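Quinonprotein alcohol dehydrogenase-like protein (Bacteroides thetaiotaomicron VPI-5482, PDB 4R5O) is of unknown function but binds calcium ions and joins an immunoglobulin-like beta-sandwich domain to a seven-bladed beta-propeller. Local coordinates at residues 25-30 and 91-96; 72-77 and 129-134; 230-235 and 305-310. One frame throughout, in Å; residues are numbered along the deposited sequence.

Interaction 1 (25-30 and 91-96)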
loop_
_atom_site.group_PDB
_atom_site.type_symbol
_atom_site.label_atom_id
_atom_site.label_comp_id
_atom_site.label_asym_id
_atom_site.label_seq_id
_atom_site.Cartn_x
_atom_site.Cartn_y
_atom_site.Cartn_z
ATOM N N THR A 25 -24.631 -1.894 24.843
ATOM C CA THR A 25 -24.068 -1.026 25.878
ATOM C C THR A 25 -22.531 -1.048 25.802
ATOM O O THR A 25 -21.873 -0.262 26.494
ATOM C CB THR A 25 -24.585 -1.470 27.263
ATOM O OG1 THR A 25 -24.002 -0.627 28.250
ATOM C CG2 THR A 25 -24.311 -2.963 27.583
ATOM N N GLU A 26 -21.973 -1.923 24.941
ATOM C CA GLU A 26 -20.537 -2.049 24.727
ATOM C C GLU A 26 -20.218 -2.209 23.232
ATOM O O GLU A 26 -21.073 -2.635 22.459
ATOM C CB GLU A 26 -19.950 -3.224 25.528
ATOM C CG GLU A 26 -20.492 -4.606 25.196
ATOM C CD GLU A 26 -19.739 -5.770 25.820
ATOM O OE1 GLU A 26 -19.027 -5.564 26.831
ATOM O OE2 GLU A 26 -19.856 -6.896 25.284
ATOM N N SER A 27 -18.980 -1.869 22.845
ATOM C CA SER A 27 -18.498 -1.954 21.476
ATOM C C SER A 27 -18.544 -3.411 20.998
ATOM O O SER A 27 -18.151 -4.319 21.720
ATOM C CB SER A 27 -17.089 -1.379 21.374
ATOM O OG SER A 27 -16.611 -1.396 20.038
ATOM N N GLN A 28 -19.081 -3.620 19.794
ATOM C CA GLN A 28 -19.292 -4.932 19.172
ATOM C C GLN A 28 -18.136 -5.351 18.277
ATOM O O GLN A 28 -17.639 -4.554 17.473
ATOM C CB GLN A 28 -20.578 -4.915 18.321
ATOM C CG GLN A 28 -21.865 -4.554 19.078
ATOM C CD GLN A 28 -22.226 -5.595 20.108
ATOM O OE1 GLN A 28 -22.486 -6.770 19.800
ATOM N NE2 GLN A 28 -22.248 -5.179 21.351
ATOM N N VAL A 29 -17.720 -6.617 18.406
ATOM C CA VAL A 29 -16.684 -7.186 17.555
ATOM C C VAL A 29 -17.318 -8.435 16.904
ATOM O O VAL A 29 -17.844 -9.314 17.600
ATOM C CB VAL A 29 -15.329 -7.459 18.274
ATOM C CG1 VAL A 29 -14.317 -8.046 17.309
ATOM C CG2 VAL A 29 -14.757 -6.190 18.886
ATOM N N LEU A 30 -17.333 -8.456 15.568
ATOM C CA LEU A 30 -17.912 -9.535 14.753
ATOM C C LEU A 30 -16.868 -10.207 13.878
ATOM O O LEU A 30 -15.875 -9.581 13.527
ATOM C CB LEU A 30 -19.047 -8.999 13.835
ATOM C CG LEU A 30 -20.248 -8.366 14.523
ATOM C CD1 LEU A 30 -20.180 -6.798 14.453
ATOM C CD2 LEU A 30 -21.538 -8.922 13.940
ATOM N N SER A 91 -25.693 5.431 21.363
ATOM C CA SER A 91 -24.521 5.236 20.520
ATOM C C SER A 91 -23.679 4.051 20.990
ATOM O O SER A 91 -23.643 3.707 22.181
ATOM C CB SER A 91 -23.663 6.496 20.492
ATOM O OG SER A 91 -24.411 7.560 19.925
ATOM N N THR A 92 -23.038 3.408 20.017
ATOM C CA THR A 92 -22.108 2.306 20.225
ATOM C C THR A 92 -21.149 2.331 19.029
ATOM O O THR A 92 -21.161 3.279 18.239
ATOM C CB THR A 92 -22.823 0.932 20.448
ATOM O OG1 THR A 92 -21.847 -0.012 20.887
ATOM C CG2 THR A 92 -23.566 0.405 19.192
ATOM N N SER A 93 -20.305 1.312 18.923
ATOM C CA SER A 93 -19.387 1.160 17.811
ATOM C C SER A 93 -19.253 -0.321 17.498
ATOM O O SER A 93 -19.610 -1.165 18.325
ATOM C CB SER A 93 -18.044 1.813 18.113
ATOM O OG SER A 93 -17.463 1.267 19.283
ATOM N N PHE A 94 -18.847 -0.636 16.269
ATOM C CA PHE A 94 -18.647 -2.017 15.852
ATOM C C PHE A 94 -17.418 -2.099 14.964
ATOM O O PHE A 94 -16.980 -1.093 14.391
ATOM C CB PHE A 94 -19.877 -2.609 15.160
ATOM C CG PHE A 94 -20.282 -2.025 13.834
ATOM C CD1 PHE A 94 -21.178 -0.975 13.768
ATOM C CD2 PHE A 94 -19.852 -2.595 12.651
ATOM C CE1 PHE A 94 -21.622 -0.496 12.540
ATOM C CE2 PHE A 94 -20.280 -2.101 11.429
ATOM C CZ PHE A 94 -21.174 -1.066 11.382
ATOM N N SER A 95 -16.824 -3.293 14.924
ATOM C CA SER A 95 -15.628 -3.594 14.147
ATOM C C SER A 95 -15.582 -5.064 13.842
ATOM O O SER A 95 -16.240 -5.849 14.508
ATOM C CB SER A 95 -14.367 -3.154 14.895
ATOM O OG SER A 95 -14.238 -3.845 16.127
ATOM N N SER A 96 -14.808 -5.433 12.831
ATOM C CA SER A 96 -14.580 -6.812 12.405
ATOM C C SER A 96 -13.374 -7.399 13.123
ATOM O O SER A 96 -12.416 -6.675 13.385
ATOM C CB SER A 96 -14.373 -6.871 10.889
ATOM O OG SER A 96 -13.332 -5.997 10.477
#

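Interaction 2 (72-77 and 129-134)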
loop_
_atom_site.group_PDB
_atom_site.type_symbol
_atom_site.label_atom_id
_atom_site.label_comp_id
_atom_site.label_asym_id
_atom_site.label_seq_id
_atom_site.Cartn_x
_atom_site.Cartn_y
_atom_site.Cartn_z
ATOM N N PRO A 72 -13.227 -6.055 6.213
ATOM C CA PRO A 72 -12.608 -5.469 7.413
ATOM C C PRO A 72 -13.121 -4.049 7.614
ATOM O O PRO A 72 -13.098 -3.275 6.657
ATOM C CB PRO A 72 -11.106 -5.507 7.094
ATOM C CG PRO A 72 -10.962 -6.567 6.094
ATOM C CD PRO A 72 -12.192 -6.470 5.248
ATOM N N CYS A 73 -13.668 -3.737 8.806
ATOM C CA CYS A 73 -14.253 -2.423 9.069
ATOM C C CYS A 73 -14.182 -2.077 10.545
ATOM O O CYS A 73 -13.889 -2.915 11.376
ATOM C CB CYS A 73 -15.703 -2.374 8.584
ATOM S SG CYS A 73 -16.847 -3.474 9.485
ATOM N N ARG A 74 -14.475 -0.813 10.838
ATOM C CA ARG A 74 -14.624 -0.169 12.132
ATOM C C ARG A 74 -15.580 0.974 11.875
ATOM O O ARG A 74 -15.450 1.635 10.844
ATOM C CB ARG A 74 -13.289 0.251 12.805
ATOM C CG ARG A 74 -12.527 1.290 12.087
ATOM C CD ARG A 74 -11.502 1.974 12.946
ATOM N NE ARG A 74 -10.833 3.002 12.139
ATOM C CZ ARG A 74 -9.944 3.873 12.585
ATOM N NH1 ARG A 74 -9.604 3.886 13.865
ATOM N NH2 ARG A 74 -9.394 4.751 11.754
ATOM N N ALA A 75 -16.606 1.132 12.724
ATOM C CA ALA A 75 -17.630 2.153 12.543
ATOM C C ALA A 75 -18.273 2.555 13.861
ATOM O O ALA A 75 -18.324 1.763 14.795
ATOM C CB ALA A 75 -18.710 1.650 11.591
ATOM N N ASP A 76 -18.736 3.808 13.926
ATOM C CA ASP A 76 -19.511 4.383 15.015
ATOM C C ASP A 76 -20.961 4.226 14.639
ATOM O O ASP A 76 -21.307 4.391 13.465
ATOM C CB ASP A 76 -19.122 5.852 15.286
ATOM C CG ASP A 76 -17.789 6.063 15.977
ATOM O OD1 ASP A 76 -17.603 5.516 17.092
ATOM O OD2 ASP A 76 -16.987 6.891 15.482
ATOM N N LEU A 77 -21.807 3.844 15.588
ATOM C CA LEU A 77 -23.211 3.650 15.276
ATOM C C LEU A 77 -24.101 4.388 16.265
ATOM O O LEU A 77 -23.953 4.242 17.483
ATOM C CB LEU A 77 -23.546 2.153 15.274
ATOM C CG LEU A 77 -24.995 1.719 15.036
ATOM C CD1 LEU A 77 -25.477 2.051 13.630
ATOM C CD2 LEU A 77 -25.104 0.287 15.244
ATOM N N SER A 129 -13.651 1.328 4.392
ATOM C CA SER A 129 -14.452 0.644 5.420
ATOM C C SER A 129 -13.808 0.740 6.829
ATOM O O SER A 129 -14.560 0.780 7.805
ATOM C CB SER A 129 -14.714 -0.824 5.064
ATOM O OG SER A 129 -13.571 -1.608 4.780
ATOM N N LEU A 130 -12.488 0.850 6.942
ATOM C CA LEU A 130 -11.768 1.054 8.216
ATOM C C LEU A 130 -11.470 2.572 8.511
ATOM O O LEU A 130 -10.836 2.869 9.533
ATOM C CB LEU A 130 -10.416 0.291 8.206
ATOM C CG LEU A 130 -10.409 -1.231 8.262
ATOM C CD1 LEU A 130 -9.138 -1.771 7.657
ATOM C CD2 LEU A 130 -10.590 -1.721 9.674
ATOM N N ASN A 131 -11.869 3.520 7.610
ATOM C CA ASN A 131 -11.534 4.932 7.840
ATOM C C ASN A 131 -12.686 5.858 7.496
ATOM O O ASN A 131 -12.464 6.983 7.034
ATOM C CB ASN A 131 -10.281 5.364 7.039
ATOM C CG ASN A 131 -9.031 4.762 7.608
ATOM O OD1 ASN A 131 -8.493 5.248 8.612
ATOM N ND2 ASN A 131 -8.628 3.615 7.071
ATOM N N ALA A 132 -13.900 5.418 7.802
ATOM C CA ALA A 132 -15.135 6.180 7.629
ATOM C C ALA A 132 -15.255 6.774 6.221
ATOM O O ALA A 132 -15.604 7.947 6.071
ATOM C CB ALA A 132 -15.207 7.302 8.674
ATOM N N GLY A 133 -14.989 5.961 5.211
ATOM C CA GLY A 133 -15.127 6.377 3.822
ATOM C C GLY A 133 -14.041 7.257 3.256
ATOM O O GLY A 133 -14.202 7.720 2.128
ATOM N N LYS A 134 -12.922 7.502 4.007
ATOM C CA LYS A 134 -11.796 8.304 3.527
ATOM C C LYS A 134 -11.227 7.711 2.263
ATOM O O LYS A 134 -11.222 6.484 2.088
ATOM C CB LYS A 134 -10.663 8.444 4.573
ATOM C CG LYS A 134 -10.890 9.419 5.709
ATOM C CD LYS A 134 -9.575 9.601 6.516
ATOM C CE LYS A 134 -9.784 10.368 7.807
ATOM N NZ LYS A 134 -10.742 9.677 8.739
#

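Interaction 3 (230-235 and 305-310)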
loop_
_atom_site.group_PDB
_atom_site.type_symbol
_atom_site.label_atom_id
_atom_site.label_comp_id
_atom_site.label_asym_id
_atom_site.label_seq_id
_atom_site.Cartn_x
_atom_site.Cartn_y
_atom_site.Cartn_z
ATOM N N ILE A 230 17.400 3.621 -2.126
ATOM C CA ILE A 230 17.670 2.734 -0.996
ATOM C C ILE A 230 18.672 3.414 -0.088
ATOM O O ILE A 230 19.453 4.252 -0.556
ATOM C CB ILE A 230 18.166 1.328 -1.461
ATOM C CG1 ILE A 230 17.954 0.245 -0.365
ATOM C CG2 ILE A 230 19.609 1.364 -2.015
ATOM C CD1 ILE A 230 18.173 -1.186 -0.739
ATOM N N ILE A 231 18.642 3.074 1.215
ATOM C CA ILE A 231 19.633 3.545 2.169
ATOM C C ILE A 231 20.677 2.446 2.265
ATOM O O ILE A 231 20.322 1.278 2.459
ATOM C CB ILE A 231 19.063 3.966 3.554
ATOM C CG1 ILE A 231 17.860 4.916 3.449
ATOM C CG2 ILE A 231 20.155 4.518 4.474
ATOM C CD1 ILE A 231 18.026 6.185 2.698
ATOM N N TYR A 232 21.951 2.811 2.105
ATOM C CA TYR A 232 23.040 1.854 2.162
ATOM C C TYR A 232 24.288 2.540 2.625
ATOM O O TYR A 232 24.735 3.498 1.979
ATOM C CB TYR A 232 23.242 1.215 0.778
ATOM C CG TYR A 232 24.255 0.096 0.705
ATOM C CD1 TYR A 232 24.185 -0.991 1.576
ATOM C CD2 TYR A 232 25.165 0.025 -0.349
ATOM C CE1 TYR A 232 25.065 -2.061 1.476
ATOM C CE2 TYR A 232 26.028 -1.061 -0.486
ATOM C CZ TYR A 232 25.962 -2.115 0.423
ATOM O OH TYR A 232 26.753 -3.241 0.290
ATOM N N ASN A 233 24.850 2.056 3.761
ATOM C CA ASN A 233 26.082 2.555 4.376
ATOM C C ASN A 233 26.124 4.085 4.440
ATOM O O ASN A 233 27.070 4.705 3.919
ATOM C CB ASN A 233 27.320 2.053 3.632
ATOM C CG ASN A 233 27.847 0.769 4.187
ATOM O OD1 ASN A 233 27.284 -0.319 3.973
ATOM N ND2 ASN A 233 28.922 0.892 4.959
ATOM N N GLY A 234 25.100 4.662 5.074
ATOM C CA GLY A 234 24.993 6.096 5.288
ATOM C C GLY A 234 24.714 6.926 4.057
ATOM O O GLY A 234 24.738 8.161 4.141
ATOM N N LYS A 235 24.398 6.259 2.922
ATOM C CA LYS A 235 24.115 6.930 1.653
ATOM C C LYS A 235 22.737 6.601 1.111
ATOM O O LYS A 235 22.188 5.542 1.399
ATOM C CB LYS A 235 25.157 6.554 0.564
ATOM C CG LYS A 235 26.642 6.768 0.914
ATOM C CD LYS A 235 27.013 8.210 1.176
ATOM C CE LYS A 235 28.463 8.312 1.593
ATOM N NZ LYS A 235 28.897 9.729 1.775
ATOM N N ASN A 305 29.803 -2.651 0.500
ATOM C CA ASN A 305 29.847 -1.654 1.579
ATOM C C ASN A 305 30.802 -0.484 1.263
ATOM O O ASN A 305 30.536 0.651 1.670
ATOM C CB ASN A 305 30.293 -2.313 2.909
ATOM C CG ASN A 305 29.396 -3.427 3.460
ATOM O OD1 ASN A 305 28.384 -3.855 2.854
ATOM N ND2 ASN A 305 29.767 -3.927 4.646
ATOM N N ASP A 306 31.900 -0.754 0.560
ATOM C CA ASP A 306 32.875 0.292 0.252
ATOM C C ASP A 306 32.553 0.946 -1.116
ATOM O O ASP A 306 33.334 1.756 -1.624
ATOM C CB ASP A 306 34.310 -0.278 0.278
ATOM C CG ASP A 306 34.627 -1.391 -0.716
ATOM O OD1 ASP A 306 33.686 -1.857 -1.430
ATOM O OD2 ASP A 306 35.816 -1.782 -0.802
ATOM N N PHE A 307 31.394 0.573 -1.691
ATOM C CA PHE A 307 30.786 1.054 -2.937
ATOM C C PHE A 307 31.658 0.659 -4.176
ATOM O O PHE A 307 31.553 1.284 -5.257
ATOM C CB PHE A 307 30.518 2.576 -2.881
ATOM C CG PHE A 307 29.240 2.930 -2.137
ATOM C CD1 PHE A 307 28.910 2.299 -0.934
ATOM C CD2 PHE A 307 28.411 3.939 -2.596
ATOM C CE1 PHE A 307 27.730 2.610 -0.261
ATOM C CE2 PHE A 307 27.238 4.275 -1.902
ATOM C CZ PHE A 307 26.901 3.600 -0.749
ATOM N N THR A 308 32.417 -0.462 -4.041
ATOM C CA THR A 308 33.099 -1.083 -5.174
ATOM C C THR A 308 32.015 -1.949 -5.852
ATOM O O THR A 308 31.044 -2.352 -5.209
ATOM C CB THR A 308 34.394 -1.838 -4.796
ATOM O OG1 THR A 308 34.094 -2.873 -3.863
ATOM C CG2 THR A 308 35.471 -0.935 -4.243
ATOM N N LEU A 309 32.178 -2.225 -7.138
ATOM C CA LEU A 309 31.185 -2.936 -7.913
ATOM C C LEU A 309 31.677 -4.245 -8.491
ATOM O O LEU A 309 32.765 -4.320 -9.087
ATOM C CB LEU A 309 30.754 -2.033 -9.094
ATOM C CG LEU A 309 30.324 -0.581 -8.775
ATOM C CD1 LEU A 309 30.031 0.194 -10.050
ATOM C CD2 LEU A 309 29.114 -0.544 -7.825
ATOM N N GLU A 310 30.807 -5.254 -8.406
ATOM C CA GLU A 310 30.963 -6.584 -9.011
ATOM C C GLU A 310 29.836 -6.719 -10.000
ATOM O O GLU A 310 28.696 -6.415 -9.656
ATOM C CB GLU A 310 30.997 -7.709 -7.956
ATOM C CG GLU A 310 31.208 -9.118 -8.486
ATOM C CD GLU A 310 31.403 -10.170 -7.408
ATOM O OE1 GLU A 310 32.268 -9.957 -6.526
ATOM O OE2 GLU A 310 30.735 -11.230 -7.479
#

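Interaction 1 (25-30 and 91-96)
Gln28 to Leu30 run parallel to Phe94 to Ser96, the short strand axes 21° apart and approaching to 4.7 Å. The ladder alternates between Gln28 N to Ser93 O (2.9 Å), Ser95 N to Gln28 O (3.0 Å) and Leu30 N to Ser95 O (3.0 Å). Ahead of it, side chains continue the pairing. Ser27 OG and Ser93 OG share a 2.9 Å hydrogen bond in which either may donate. Thr92 OG1 gives a weak bond to Glu26 O (3.2 Å), and that same oxygen takes Gln28 NE2 at 3.0 Å, the donor lying above the carbonyl plane. In the Gln28 chain, the bend at chi2 (-66°) turns CD back toward the start of its own segment. Gln28, Leu30, Phe94 and Ser96 share one face, where Leu30 CD1 packs 4.3 Å from Phe94 CB; Val29 and Ser95 lie on the other face. Strand 28-31 is an outermost strand of the five-stranded mixed sheet, with 86-97 between it and 74-83, while Leu36 of strand 35-38 packs on Gln28, Leu30 and Phe94.

Interaction 2 (72-77 and 129-134)
Arg74 turns its CG between the backbone N and the carbonyl carbon (chi1 65°), and from there its chain runs extended from CG to NE, which carries the guanidinium to the backbone of Leu130; Ser129 has OG in the same kind of position (chi1 54°), from which it meets Pro72 O. The central acceptor is Leu130 O. Arg74 NE donates to it at 2.6 Å, with the oxygen near the guanidinium plane, and NH2 adds a weak bond at 3.2 Å, so two N-H groups of one edge share a single carbonyl. NH2 also makes a weak bond to Asn131 OD1 (3.3 Å); the guanidinium and amide planes stand 79° apart, so the two flat groups do not stack. Asn131 is itself held in place: OD1 also accepts from Tyr177 N, and ND2 donates to Tyr127 O and Leu175 O. Tyr176 adds a cation-pi contact to Arg74.

At the other end, Ser129 OG donates to Pro72 O (2.6 Å), nearly in line with the C=O bond, and also bonds to Asn71 ND2. Between the two polar ends lies a weak backbone bond, Arg74 N to Ser129 O at 3.4 Å. Leu130 packs beside it, with CD2 3.7 Å from Cys73 C and CD1 4.3 Å from Pro72 CB. After Asn131 the chain reverses in a type I' turn closed by Lys134 N to Asn131 O, with positive phi at Ala132 and Gly133. Segment 72-77 enters strand 74-83 of the immunoglobulin-like sandwich at Arg74, while 129-134 runs from the end of helix 126-129 into the loop before strand 143-149; this buried contact is consistent with an interface between sandwich and propeller, where an arginine reaches the Leu130 carbonyl and, weakly, the Asn131 side chain.

Interaction 3 (230-235 and 305-310)
Tyr232 and Phe307 lie with their ring planes only 16° apart yet barely overlap, the centroids being 5.6 Å from each other, and no hydrogen bond links the two segments. The rings slide past one another in opposite directions, so that contact is made by Tyr232 CD2 and Phe307 CE1 at 3.6 Å. Next to CE1 on the Phe307 ring, CZ meets Tyr232 O in the ring plane at 3.5 Å, an edge approach to a carbonyl. Lys235 lays its aliphatic part obliquely against the phenyl group, CG 3.6 Å from Phe307 CZ; its NZ goes on to bond OD1 of Asp252, a residue of a calcium site seen for this protein.

The segments span the hairpin connections of what appear to be different propeller blades: the type I' turn from Tyr232 to Lys235 joins strands 228-232 and 235-239, whereas the other segment leads from strand 297-303 into strand 309-314. Asp306 shapes the latter with an Asx turn, its OD1 accepting Thr308 N at 3.2 Å and, from the same face of the carboxylate, Thr308 OG1 at 2.7 Å. Asn305 crosses Tyr232 at about a right angle, amide and ring planes 79° apart, and brings OD1 to 3.1 Å from Tyr232 OH. That hydroxyl is hydrogen-bonded to Ile303 O and Asn287 ND2, while Tyr250 meets the Phe307 ring edge-to-face.

Interactions 1 and 2 share a sheet: strands 86-97 and 74-83 are neighbours, and Thr92 O lies 2.8 Å from Leu77 N, and Phe94 O 2.8 Å from Ala75 N, probable hydrogen bonds. Interaction 1, partly buried, closes one side of that sheet through a regular parallel ladder; interaction 2, buried, joins strand 74-83 to the propeller mainly by side-chain donors meeting backbone carbonyls. Interaction 3 stands apart, its centre about 50 Å from that of interaction 1 and 43 Å from that of interaction 2, across the centre of the chain. It is a surface contact between propeller blades, built on aromatic and aliphatic packing instead of hydrogen bonds between its segments.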